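Long-range contacts in putative secreted cellulose-binding protein (Streptomyces coelicolor, PDB 4OY8), which probably cleaves cellulose oxidatively as a copper-dependent lytic polysaccharide monooxygenase of the AA10 family: residues A[98-103]-A[164-169]; A[1-6]-A[177-182]. All coordinates share one frame; numbering follows the deposited sequence.

Contact 1 of 2, residues A[98-103]-A[164-169]. With ZN (zinc ion), chain I; ZN (zinc ion), chain H.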
loop_
_atom_site.group_PDB
_atom_site.type_symbol
_atom_site.label_atom_id
_atom_site.label_comp_id
_atom_site.label_asym_id
_atom_site.label_seq_id
_atom_site.Cartn_x
_atom_site.Cartn_y
_atom_site.Cartn_z
ATOM N N PHE A 98 -7.446 -13.443 4.231
ATOM C CA PHE A 98 -6.046 -13.153 4.431
ATOM C C PHE A 98 -5.912 -12.089 5.512
ATOM O O PHE A 98 -6.847 -11.317 5.767
ATOM C CB PHE A 98 -5.355 -12.708 3.131
ATOM C CG PHE A 98 -5.909 -11.446 2.523
ATOM C CD1 PHE A 98 -7.051 -11.492 1.734
ATOM C CD2 PHE A 98 -5.294 -10.215 2.742
ATOM C CE1 PHE A 98 -7.582 -10.332 1.181
ATOM C CE2 PHE A 98 -5.809 -9.071 2.178
ATOM C CZ PHE A 98 -6.958 -9.122 1.405
ATOM N N THR A 99 -4.732 -12.018 6.130
ATOM C CA THR A 99 -4.451 -11.042 7.173
ATOM C C THR A 99 -3.610 -9.913 6.620
ATOM O O THR A 99 -2.577 -10.129 5.965
ATOM C CB THR A 99 -3.729 -11.692 8.355
ATOM O OG1 THR A 99 -4.556 -12.714 8.887
ATOM C CG2 THR A 99 -3.399 -10.684 9.455
ATOM N N VAL A 100 -4.074 -8.686 6.803
ATOM C CA VAL A 100 -3.243 -7.508 6.551
ATOM C C VAL A 100 -2.474 -7.193 7.817
ATOM O O VAL A 100 -3.068 -6.919 8.863
ATOM C CB VAL A 100 -4.092 -6.295 6.098
ATOM C CG1 VAL A 100 -3.220 -5.056 5.925
ATOM C CG2 VAL A 100 -4.807 -6.611 4.789
ATOM N N LYS A 101 -1.154 -7.260 7.728
ATOM C CA LYS A 101 -0.279 -7.084 8.859
ATOM C C LYS A 101 0.545 -5.813 8.657
ATOM O O LYS A 101 1.225 -5.652 7.640
ATOM C CB LYS A 101 0.670 -8.285 8.984
ATOM C CG LYS A 101 0.010 -9.644 9.058
ATOM C CD LYS A 101 0.948 -10.826 9.322
ATOM C CE LYS A 101 0.152 -12.109 9.565
ATOM N NZ LYS A 101 1.023 -13.304 9.706
ATOM N N LEU A 102 0.429 -4.897 9.606
ATOM C CA LEU A 102 1.246 -3.704 9.636
ATOM C C LEU A 102 2.252 -3.735 10.760
ATOM O O LEU A 102 1.978 -4.219 11.846
ATOM C CB LEU A 102 0.369 -2.490 9.854
ATOM C CG LEU A 102 -0.595 -2.169 8.750
ATOM C CD1 LEU A 102 -1.953 -2.786 9.046
ATOM C CD2 LEU A 102 -0.687 -0.666 8.536
ATOM N N HIS A 103 3.430 -3.204 10.493
ATOM C CA HIS A 103 4.436 -3.007 11.507
ATOM C C HIS A 103 4.552 -1.499 11.714
ATOM O O HIS A 103 4.649 -0.752 10.752
ATOM C CB HIS A 103 5.779 -3.578 11.046
ATOM C CG HIS A 103 6.839 -3.456 12.072
ATOM N ND1 HIS A 103 6.892 -4.287 13.161
ATOM C CD2 HIS A 103 7.868 -2.598 12.197
ATOM C CE1 HIS A 103 7.901 -3.940 13.928
ATOM N NE2 HIS A 103 8.526 -2.938 13.350
ATOM N N VAL A 164 -4.783 -4.361 -2.952
ATOM C CA VAL A 164 -5.388 -4.062 -1.655
ATOM C C VAL A 164 -4.957 -2.648 -1.286
ATOM O O VAL A 164 -3.781 -2.299 -1.422
ATOM C CB VAL A 164 -4.911 -5.069 -0.589
ATOM C CG1 VAL A 164 -5.445 -4.733 0.776
ATOM C CG2 VAL A 164 -5.259 -6.487 -0.992
ATOM N N TYR A 165 -5.902 -1.826 -0.833
ATOM C CA TYR A 165 -5.591 -0.472 -0.373
ATOM C C TYR A 165 -5.977 -0.387 1.086
ATOM O O TYR A 165 -7.160 -0.481 1.432
ATOM C CB TYR A 165 -6.367 0.561 -1.179
ATOM C CG TYR A 165 -5.893 1.985 -1.083
ATOM C CD1 TYR A 165 -4.563 2.313 -1.284
ATOM C CD2 TYR A 165 -6.791 3.023 -0.906
ATOM C CE1 TYR A 165 -4.130 3.629 -1.279
ATOM C CE2 TYR A 165 -6.388 4.329 -0.924
ATOM C CZ TYR A 165 -5.054 4.638 -1.107
ATOM O OH TYR A 165 -4.686 5.973 -1.159
ATOM N N THR A 166 -4.973 -0.231 1.938
ATOM C CA THR A 166 -5.162 -0.165 3.366
ATOM C C THR A 166 -4.916 1.266 3.809
ATOM O O THR A 166 -3.868 1.854 3.520
ATOM C CB THR A 166 -4.171 -1.103 4.095
ATOM O OG1 THR A 166 -4.400 -2.455 3.665
ATOM C CG2 THR A 166 -4.314 -1.021 5.601
ATOM N N ILE A 167 -5.888 1.836 4.507
ATOM C CA ILE A 167 -5.809 3.170 5.060
ATOM C C ILE A 167 -5.758 3.041 6.583
ATOM O O ILE A 167 -6.696 2.512 7.214
ATOM C CB ILE A 167 -6.988 4.045 4.608
ATOM C CG1 ILE A 167 -7.099 4.049 3.079
ATOM C CG2 ILE A 167 -6.843 5.448 5.193
ATOM C CD1 ILE A 167 -8.213 4.916 2.548
ATOM N N TRP A 168 -4.643 3.472 7.164
ATOM C CA TRP A 168 -4.414 3.442 8.619
ATOM C C TRP A 168 -4.526 4.854 9.166
ATOM O O TRP A 168 -3.702 5.714 8.863
ATOM C CB TRP A 168 -3.009 2.903 8.865
ATOM C CG TRP A 168 -2.435 3.043 10.236
ATOM C CD1 TRP A 168 -3.089 3.202 11.422
ATOM C CD2 TRP A 168 -1.038 3.041 10.541
ATOM N NE1 TRP A 168 -2.173 3.314 12.450
ATOM C CE2 TRP A 168 -0.910 3.217 11.931
ATOM C CE3 TRP A 168 0.119 2.925 9.758
ATOM C CZ2 TRP A 168 0.341 3.314 12.565
ATOM C CZ3 TRP A 168 1.347 3.005 10.383
ATOM C CH2 TRP A 168 1.445 3.169 11.783
ATOM N N GLN A 169 -5.559 5.102 9.955
ATOM C CA GLN A 169 -5.711 6.369 10.663
ATOM C C GLN A 169 -5.053 6.187 12.024
ATOM O O GLN A 169 -5.550 5.454 12.879
ATOM C CB GLN A 169 -7.184 6.702 10.833
ATOM C CG GLN A 169 -7.401 8.020 11.578
ATOM C CD GLN A 169 -6.954 9.237 10.786
ATOM O OE1 GLN A 169 -6.966 9.235 9.540
ATOM N NE2 GLN A 169 -6.565 10.292 11.501
HETATM ZN ZN ZN I . 6.537 -6.300 12.984
HETATM ZN ZN ZN H . 10.530 -2.535 13.720
HETATM O O HOH W 1 7.515 -7.530 14.346
HETATM O O HOH W 2 6.721 -7.245 11.195
#

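Contact 2 of 2, residues A[1-6]-A[177-182]. With ZN (zinc ion), chain F; ZN (zinc ion), chain G.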
loop_
_atom_site.group_PDB
_atom_site.type_symbol
_atom_site.label_atom_id
_atom_site.label_comp_id
_atom_site.label_asym_id
_atom_site.label_seq_id
_atom_site.Cartn_x
_atom_site.Cartn_y
_atom_site.Cartn_z
ATOM N N HIS A 1 5.697 5.262 12.959
ATOM C CA HIS A 1 5.445 5.218 11.514
ATOM C C HIS A 1 5.655 3.786 11.065
ATOM O O HIS A 1 6.387 3.035 11.698
ATOM C CB HIS A 1 6.382 6.160 10.784
ATOM C CG HIS A 1 5.972 7.596 10.840
ATOM N ND1 HIS A 1 5.731 8.258 12.013
ATOM C CD2 HIS A 1 5.793 8.502 9.854
ATOM C CE1 HIS A 1 5.407 9.513 11.752
ATOM N NE2 HIS A 1 5.450 9.689 10.449
ATOM N N GLY A 2 4.981 3.389 10.004
ATOM C CA GLY A 2 5.066 2.010 9.544
ATOM C C GLY A 2 4.450 1.806 8.180
ATOM O O GLY A 2 4.194 2.761 7.452
ATOM N N SER A 3 4.176 0.545 7.857
ATOM C CA SER A 3 3.615 0.152 6.590
ATOM C C SER A 3 2.945 -1.201 6.705
ATOM O O SER A 3 3.042 -1.861 7.736
ATOM C CB SER A 3 4.689 0.085 5.482
ATOM O OG SER A 3 4.104 0.006 4.192
ATOM N N VAL A 4 2.282 -1.601 5.624
ATOM C CA VAL A 4 1.790 -2.960 5.489
ATOM C C VAL A 4 2.955 -3.836 5.041
ATOM O O VAL A 4 3.543 -3.600 3.979
ATOM C CB VAL A 4 0.614 -3.084 4.508
ATOM C CG1 VAL A 4 0.278 -4.541 4.277
ATOM C CG2 VAL A 4 -0.605 -2.345 5.034
ATOM N N VAL A 5 3.295 -4.819 5.867
ATOM C CA VAL A 5 4.430 -5.698 5.613
ATOM C C VAL A 5 4.027 -7.045 5.012
ATOM O O VAL A 5 4.845 -7.683 4.351
ATOM C CB VAL A 5 5.337 -5.853 6.855
ATOM C CG1 VAL A 5 5.915 -4.497 7.239
ATOM C CG2 VAL A 5 4.614 -6.514 8.025
ATOM N N ASP A 6 2.770 -7.476 5.223
ATOM C CA ASP A 6 2.246 -8.730 4.632
ATOM C C ASP A 6 0.763 -8.500 4.416
ATOM O O ASP A 6 0.064 -8.184 5.375
ATOM C CB ASP A 6 2.451 -9.937 5.584
ATOM C CG ASP A 6 3.887 -10.247 5.838
ATOM O OD1 ASP A 6 4.533 -10.862 4.965
ATOM O OD2 ASP A 6 4.366 -9.874 6.946
ATOM N N TYR A 177 -1.921 6.824 6.818
ATOM C CA TYR A 177 -1.009 6.117 5.925
ATOM C C TYR A 177 -1.849 5.415 4.854
ATOM O O TYR A 177 -2.913 4.874 5.158
ATOM C CB TYR A 177 -0.181 5.084 6.709
ATOM C CG TYR A 177 0.643 5.666 7.851
ATOM C CD1 TYR A 177 0.047 6.151 9.030
ATOM C CD2 TYR A 177 2.030 5.765 7.748
ATOM C CE1 TYR A 177 0.828 6.688 10.047
ATOM C CE2 TYR A 177 2.790 6.301 8.767
ATOM C CZ TYR A 177 2.191 6.803 9.897
ATOM O OH TYR A 177 2.944 7.332 10.928
ATOM N N PHE A 178 -1.363 5.422 3.622
ATOM C CA PHE A 178 -2.088 4.931 2.452
ATOM C C PHE A 178 -1.249 3.885 1.770
ATOM O O PHE A 178 -0.252 4.210 1.125
ATOM C CB PHE A 178 -2.391 6.082 1.478
ATOM C CG PHE A 178 -3.193 7.196 2.100
ATOM C CD1 PHE A 178 -2.580 8.256 2.764
ATOM C CD2 PHE A 178 -4.590 7.170 2.027
ATOM C CE1 PHE A 178 -3.339 9.263 3.329
ATOM C CE2 PHE A 178 -5.340 8.170 2.610
ATOM C CZ PHE A 178 -4.712 9.231 3.232
ATOM N N LEU A 179 -1.616 2.613 1.929
ATOM C CA LEU A 179 -0.736 1.512 1.540
ATOM C C LEU A 179 -1.366 0.622 0.471
ATOM O O LEU A 179 -2.351 -0.091 0.743
ATOM C CB LEU A 179 -0.407 0.652 2.751
ATOM C CG LEU A 179 0.327 1.232 3.930
ATOM C CD1 LEU A 179 1.404 2.254 3.595
ATOM C CD2 LEU A 179 -0.609 1.695 5.006
ATOM N N CYS A 180 -0.794 0.657 -0.726
ATOM C CA CYS A 180 -1.165 -0.268 -1.789
ATOM C C CYS A 180 -0.348 -1.550 -1.696
ATOM O O CYS A 180 0.877 -1.460 -1.652
ATOM C CB CYS A 180 -0.891 0.335 -3.160
ATOM S SG CYS A 180 -2.030 1.604 -3.622
ATOM N N SER A 181 -1.012 -2.709 -1.724
ATOM C CA SER A 181 -0.358 -3.997 -1.794
ATOM C C SER A 181 -0.874 -4.770 -2.987
ATOM O O SER A 181 -2.070 -5.078 -3.066
ATOM C CB SER A 181 -0.631 -4.826 -0.550
ATOM O OG SER A 181 -0.139 -4.160 0.610
ATOM N N ASP A 182 0.014 -5.124 -3.911
ATOM C CA ASP A 182 -0.395 -5.935 -5.060
ATOM C C ASP A 182 -0.519 -7.382 -4.645
ATOM O O ASP A 182 0.394 -7.945 -4.053
ATOM C CB ASP A 182 0.612 -5.769 -6.190
ATOM C CG ASP A 182 0.687 -4.342 -6.670
ATOM O OD1 ASP A 182 1.658 -3.643 -6.298
ATOM O OD2 ASP A 182 -0.241 -3.910 -7.377
HETATM ZN ZN ZN F . 5.496 7.246 13.751
HETATM ZN ZN ZN G . 6.641 -11.225 4.761
HETATM O O HOH W 3 6.615 -9.408 3.460
HETATM O O HOH W 4 7.015 -10.172 6.559
HETATM O O HOH W 5 6.687 -12.963 5.754
HETATM O O HOH W 6 8.469 -11.068 4.173
HETATM O O HOH W 7 6.396 -12.383 3.173
#

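Contact 1 of 2, residues A[98-103]-A[164-169]
The indole NE1 of Trp168 is hydrogen-bonded to Gly109 O, and the ring so anchored receives Leu102 from the facing strand, whose methyl CD2 rests 3.9 Å from CE3 of the indole. The same ring stacks on Tyr177, and the indole itself lies near the copper ligand His108. Midway along the seam, Val100 and Thr166 meet tip to tip, CG1 of Val100 lying 3.6 Å from OG1 of Thr166, a polar atom set among apolar neighbours. The methyl CG1 of Val100 gets there because it is anti to the backbone N (chi1 176°). At the far end, Phe98 and Val164 run alongside in opposite senses, and CZ of the ring rests 3.9 Å from CG2 of Val164. The strand segments cross at -45° with their axes 9.9 Å apart, and each belongs to a different sheet, so the contact is face-to-face packing in the beta-sandwich core of the LPMO fold. His103 turns away from the seam, its imidazole bridging two zinc ions, one through ND1 at 2.0 Å with Asn148, the other through NE2 at 2.1 Å with Gln105. No hydrogen bond joins the two segments, which implies that cohesion between the sheets here rests on van der Waals contact and the burial of apolar side chains.

Contact 2 of 2, residues A[1-6]-A[177-182]
Tyr177 meets His1 at about a right angle: the tyrosine directs its edge at the face of the imidazole, with ring planes at 84° and centroids 5.3 Å apart. Its hydroxyl does the touching, OH standing above the centre of the His1 ring and 3.0 Å from CG. With CG beside its backbone N (chi1 -58°), the tyrosine extends toward the amino terminus and also brings CD2 to 3.7 Å from Gly2 O. The OH makes no hydrogen bond to the imidazole, whose ND1 is given to zinc, but has a weak one to Gln175 OE1. Zinc here occupies the place of copper in the histidine brace that defines this enzyme family: His1 contributes N at 2.1 Å and ND1 at 2.0 Å, and His108 adds NE2. With an alanine here instead of Tyr177, this face of the His1 ring is likely to lose the phenol edge and hydroxyl that lie against it, and Trp168 its stacked ring. Further along, Val4 lies aslant Leu179, its CG2 3.8 Å from Leu179 CB, while its other methyl, CG1, packs 3.7 Å from Ser181 OG. That hydroxyl is bonded to Pro7 O, and Ser3 OG, which touches Leu179 CD1, pairs with Ser9 OG. The backbone N of Val4, covered by the leucine, is buried without a partner. Beyond Val4, a classic beta bulge sets both Val5 and Asp6 against Lys101, and Asp6 OD1 binds another zinc ion at 2.1 Å, its shell completed by five waters, one of which donates to Val5 O.

How the contacts relate
Contacts 1 and 2 are neighbouring bridges across one beta-sandwich, their centres about 6 Å apart. Strands 2-6 and 97-104 lie side by side in one sheet, strands 161-170 and 175-184 in the other, so each contact pairs one strand from either sheet. Probable backbone hydrogen bonds, Lys101 N to Asp6 O and Val164 N to Ser181 O, both 2.8 Å, stitch the two contacts together within the sheets. Along the chain, contact 1 is nested inside the loop closed by contact 2. Contact 2 thus brings the amino-terminal metal ligand onto a late strand, while contact 1 packs the neighbouring strands of the same two sheets.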